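Local coordinates for protein 433aa long hypothetical phosphoribosylglycinamide formyl transferase (Pyrococcus horikoshii, PDB 2DWC) that belongs to the ATP-grasp family, pairing a Rossmann-like N-terminal domain with an ATP-grasp domain, and carries adenosine-5'-diphosphate in its pocket, at residues Q20-L25 and P83-P88. Numbering follows the deposited sequence.
Sequences QKILLL and PDAIIP
Leu-23, opposite Ile-86, bonds to the residues flanking it: the Ile-87 N-H meets Leu-23 O at 2.8 Å in an almost straight bond (175°), and Leu-23 N in turn donates to Ala-85 O. Leu-25 N reaches Ile-87 O, with the donor well above the carbonyl plane.

The tight part is the pair of apolar faces. On one, CD1 of Ile-87 lies 3.9 Å from CB of Ile-22, while CD2 of Leu-24 runs alongside the CB and CG2 of Ile-87, the two side chains pointing the same way. Helix 29-40 covers Ile-22 and Leu-24, and Val-321 of helix 313-322 touches Ala-85 and Ile-87. On the other face CD1 of Leu-25 crosses to CG2 of Ile-86 (3.6 Å), and the Pro-83 ring rests its CG 3.8 Å from CB of Leu-23.

Strand 21-25 is an inner strand of the parallel sheet of the preATP-grasp domain, between 44-49 and 85-88; a glycine-rich turn follows it into helix 29-40, consistent with a Rossmann-type fold.

At the N-terminal end of the pairing, just before strand 85-88, the packing gives way to polar, partly exposed groups. Here a side-chain oxygen, OD1 of Asp-84, accepts Lys-21 N through its anti lone pair (2.9 Å), while the Asp-84 backbone N still donates to Lys-21 O. With CG anti to the carbonyl carbon (chi1 -66°), the carboxylate swings back beside Asp-84 N, which puts OD1 in front of the Lys-21 N-H. A water bridges OD2 to NE2 of Gln-20; the OE1 of that side chain is held by Gly-12 N. Lys-21 NZ turns away to a salt bridge with Glu-81.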
ATOM      1  N   GLN B  20      10.304  -7.915 -14.825  1.00 13.09           N
ATOM      2  CA  GLN B  20       9.637  -9.184 -14.531  1.00 11.76           C
ATOM      3  C   GLN B  20       8.152  -8.783 -14.768  1.00 14.56           C
ATOM      4  O   GLN B  20       7.819  -7.602 -14.701  1.00 16.03           O
ATOM      5  CB  GLN B  20       9.800  -9.606 -13.095  1.00 15.20           C
ATOM      6  CG  GLN B  20      11.031 -10.521 -12.977  1.00 14.58           C
ATOM      7  CD  GLN B  20      12.292  -9.699 -13.188  1.00 15.20           C
ATOM      8  OE1 GLN B  20      12.420  -8.637 -12.604  1.00 16.65           O
ATOM      9  NE2 GLN B  20      13.188 -10.165 -14.058  1.00 18.70           N
ATOM     10  N   LYS B  21       7.274  -9.757 -15.002  1.00 14.41           N
ATOM     11  CA  LYS B  21       5.880  -9.414 -15.336  1.00 13.78           C
ATOM     12  C   LYS B  21       4.907 -10.459 -14.772  1.00 14.90           C
ATOM     13  O   LYS B  21       5.167 -11.671 -14.844  1.00 15.09           O
ATOM     14  CB  LYS B  21       5.735  -9.401 -16.882  1.00 13.06           C
ATOM     15  CG  LYS B  21       4.319  -8.977 -17.369  1.00 16.77           C
ATOM     16  CD  LYS B  21       4.221  -9.241 -18.892  1.00 18.96           C
ATOM     17  CE  LYS B  21       5.181  -8.322 -19.628  1.00 21.52           C
ATOM     18  NZ  LYS B  21       5.121  -8.567 -21.113  1.00 18.16           N
ATOM     19  N   ILE B  22       3.846  -9.990 -14.132  1.00 13.63           N
ATOM     20  CA  ILE B  22       2.824 -10.939 -13.676  1.00 11.41           C
ATOM     21  C   ILE B  22       1.576 -10.723 -14.507  1.00 12.89           C
ATOM     22  O   ILE B  22       1.340  -9.612 -14.979  1.00 15.65           O
ATOM     23  CB  ILE B  22       2.460 -10.743 -12.193  1.00 12.87           C
ATOM     24  CG1 ILE B  22       1.920  -9.312 -11.932  1.00 12.78           C
ATOM     25  CG2 ILE B  22       3.717 -11.067 -11.332  1.00 13.55           C
ATOM     26  CD1 ILE B  22       1.454  -9.137 -10.452  1.00 16.19           C
ATOM     27  N   LEU B  23       0.784 -11.796 -14.685  1.00 12.25           N
ATOM     28  CA  LEU B  23      -0.445 -11.736 -15.460  1.00 10.33           C
ATOM     29  C   LEU B  23      -1.557 -12.142 -14.480  1.00 13.12           C
ATOM     30  O   LEU B  23      -1.603 -13.293 -14.031  1.00 15.41           O
ATOM     31  CB  LEU B  23      -0.381 -12.733 -16.648  1.00 12.75           C
ATOM     32  CG  LEU B  23      -1.630 -12.699 -17.521  1.00 13.11           C
ATOM     33  CD1 LEU B  23      -1.779 -11.342 -18.233  1.00 14.94           C
ATOM     34  CD2 LEU B  23      -1.531 -13.838 -18.548  1.00 14.65           C
ATOM     35  N   LEU B  24      -2.396 -11.167 -14.129  1.00 12.33           N
ATOM     36  CA  LEU B  24      -3.510 -11.422 -13.210  1.00 14.52           C
ATOM     37  C   LEU B  24      -4.741 -11.898 -13.993  1.00 14.41           C
ATOM     38  O   LEU B  24      -5.217 -11.171 -14.856  1.00 15.82           O
ATOM     39  CB  LEU B  24      -3.878 -10.120 -12.465  1.00 12.82           C
ATOM     40  CG  LEU B  24      -2.726  -9.596 -11.587  1.00 17.71           C
ATOM     41  CD1 LEU B  24      -3.147  -8.252 -11.006  1.00 16.27           C
ATOM     42  CD2 LEU B  24      -2.468 -10.561 -10.404  1.00 20.01           C
ATOM     43  N   LEU B  25      -5.215 -13.127 -13.754  1.00 16.15           N
ATOM     44  CA  LEU B  25      -6.442 -13.599 -14.436  1.00 15.42           C
ATOM     45  C   LEU B  25      -7.551 -13.368 -13.415  1.00 18.99           C
ATOM     46  O   LEU B  25      -7.802 -14.209 -12.525  1.00 16.69           O
ATOM     47  CB  LEU B  25      -6.301 -15.060 -14.850  1.00 16.70           C
ATOM     48  CG  LEU B  25      -5.131 -15.272 -15.838  1.00 17.53           C
ATOM     49  CD1 LEU B  25      -5.186 -16.780 -16.316  1.00 18.21           C
ATOM     50  CD2 LEU B  25      -5.180 -14.330 -17.096  1.00 16.94           C
ATOM     51  N   PRO B  83       4.467 -13.907 -19.441  1.00 15.45           N
ATOM     52  CA  PRO B  83       4.669 -13.523 -18.052  1.00 12.82           C
ATOM     53  C   PRO B  83       5.535 -14.491 -17.224  1.00 16.05           C
ATOM     54  O   PRO B  83       5.638 -15.668 -17.586  1.00 17.07           O
ATOM     55  CB  PRO B  83       3.248 -13.458 -17.525  1.00 13.42           C
ATOM     56  CG  PRO B  83       2.572 -14.530 -18.204  1.00 16.77           C
ATOM     57  CD  PRO B  83       3.125 -14.485 -19.646  1.00 15.18           C
ATOM     58  N   ASP B  84       6.137 -13.968 -16.128  1.00 14.97           N
ATOM     59  CA  ASP B  84       6.903 -14.825 -15.187  1.00 13.08           C
ATOM     60  C   ASP B  84       5.978 -15.616 -14.272  1.00 17.43           C
ATOM     61  O   ASP B  84       6.397 -16.626 -13.670  1.00 16.31           O
ATOM     62  CB  ASP B  84       7.833 -13.931 -14.344  1.00 15.98           C
ATOM     63  CG  ASP B  84       8.904 -13.294 -15.213  1.00 23.36           C
ATOM     64  OD1 ASP B  84       8.746 -12.132 -15.632  1.00 17.30           O
ATOM     65  OD2 ASP B  84       9.886 -13.993 -15.576  1.00 20.97           O
ATOM     66  N   ALA B  85       4.748 -15.131 -14.086  1.00 15.24           N
ATOM     67  CA  ALA B  85       3.752 -15.848 -13.292  1.00 13.23           C
ATOM     68  C   ALA B  85       2.381 -15.516 -13.787  1.00 15.87           C
ATOM     69  O   ALA B  85       2.104 -14.343 -14.083  1.00 16.16           O
ATOM     70  CB  ALA B  85       3.857 -15.456 -11.789  1.00 14.45           C
ATOM     71  N   ILE B  86       1.542 -16.551 -13.899  1.00 13.54           N
ATOM     72  CA  ILE B  86       0.118 -16.432 -14.307  1.00 13.26           C
ATOM     73  C   ILE B  86      -0.625 -16.690 -12.991  1.00 17.73           C
ATOM     74  O   ILE B  86      -0.527 -17.767 -12.412  1.00 15.71           O
ATOM     75  CB  ILE B  86      -0.203 -17.504 -15.336  1.00 11.77           C
ATOM     76  CG1 ILE B  86       0.625 -17.216 -16.569  1.00 15.54           C
ATOM     77  CG2 ILE B  86      -1.743 -17.510 -15.643  1.00 16.63           C
ATOM     78  CD1 ILE B  86       0.432 -18.283 -17.674  1.00 14.28           C
ATOM     79  N   ILE B  87      -1.330 -15.668 -12.525  1.00 13.85           N
ATOM     80  CA  ILE B  87      -1.998 -15.647 -11.223  1.00 13.06           C
ATOM     81  C   ILE B  87      -3.504 -15.629 -11.329  1.00 17.47           C
ATOM     82  O   ILE B  87      -4.119 -14.571 -11.531  1.00 17.27           O
ATOM     83  CB  ILE B  87      -1.506 -14.392 -10.451  1.00 13.74           C
ATOM     84  CG1 ILE B  87       0.029 -14.370 -10.392  1.00 19.70           C
ATOM     85  CG2 ILE B  87      -2.091 -14.375  -9.042  1.00 16.41           C
ATOM     86  CD1 ILE B  87       0.677 -13.149  -9.657  1.00 16.47           C
ATOM     87  N   PRO B  88      -4.126 -16.801 -11.232  1.00 18.54           N
ATOM     88  CA  PRO B  88      -5.595 -16.886 -11.310  1.00 17.81           C
ATOM     89  C   PRO B  88      -6.163 -16.304 -10.029  1.00 26.19           C
ATOM     90  O   PRO B  88      -5.744 -16.692  -8.944  1.00 26.79           O
ATOM     91  CB  PRO B  88      -5.877 -18.391 -11.413  1.00 24.88           C
ATOM     92  CG  PRO B  88      -4.578 -19.062 -11.610  1.00 21.55           C
ATOM     93  CD  PRO B  88      -3.500 -18.131 -11.056  1.00 16.73           C
TER
HETATM   94  O   HOH W   1      12.411 -12.959 -15.032  1.00 28.02           O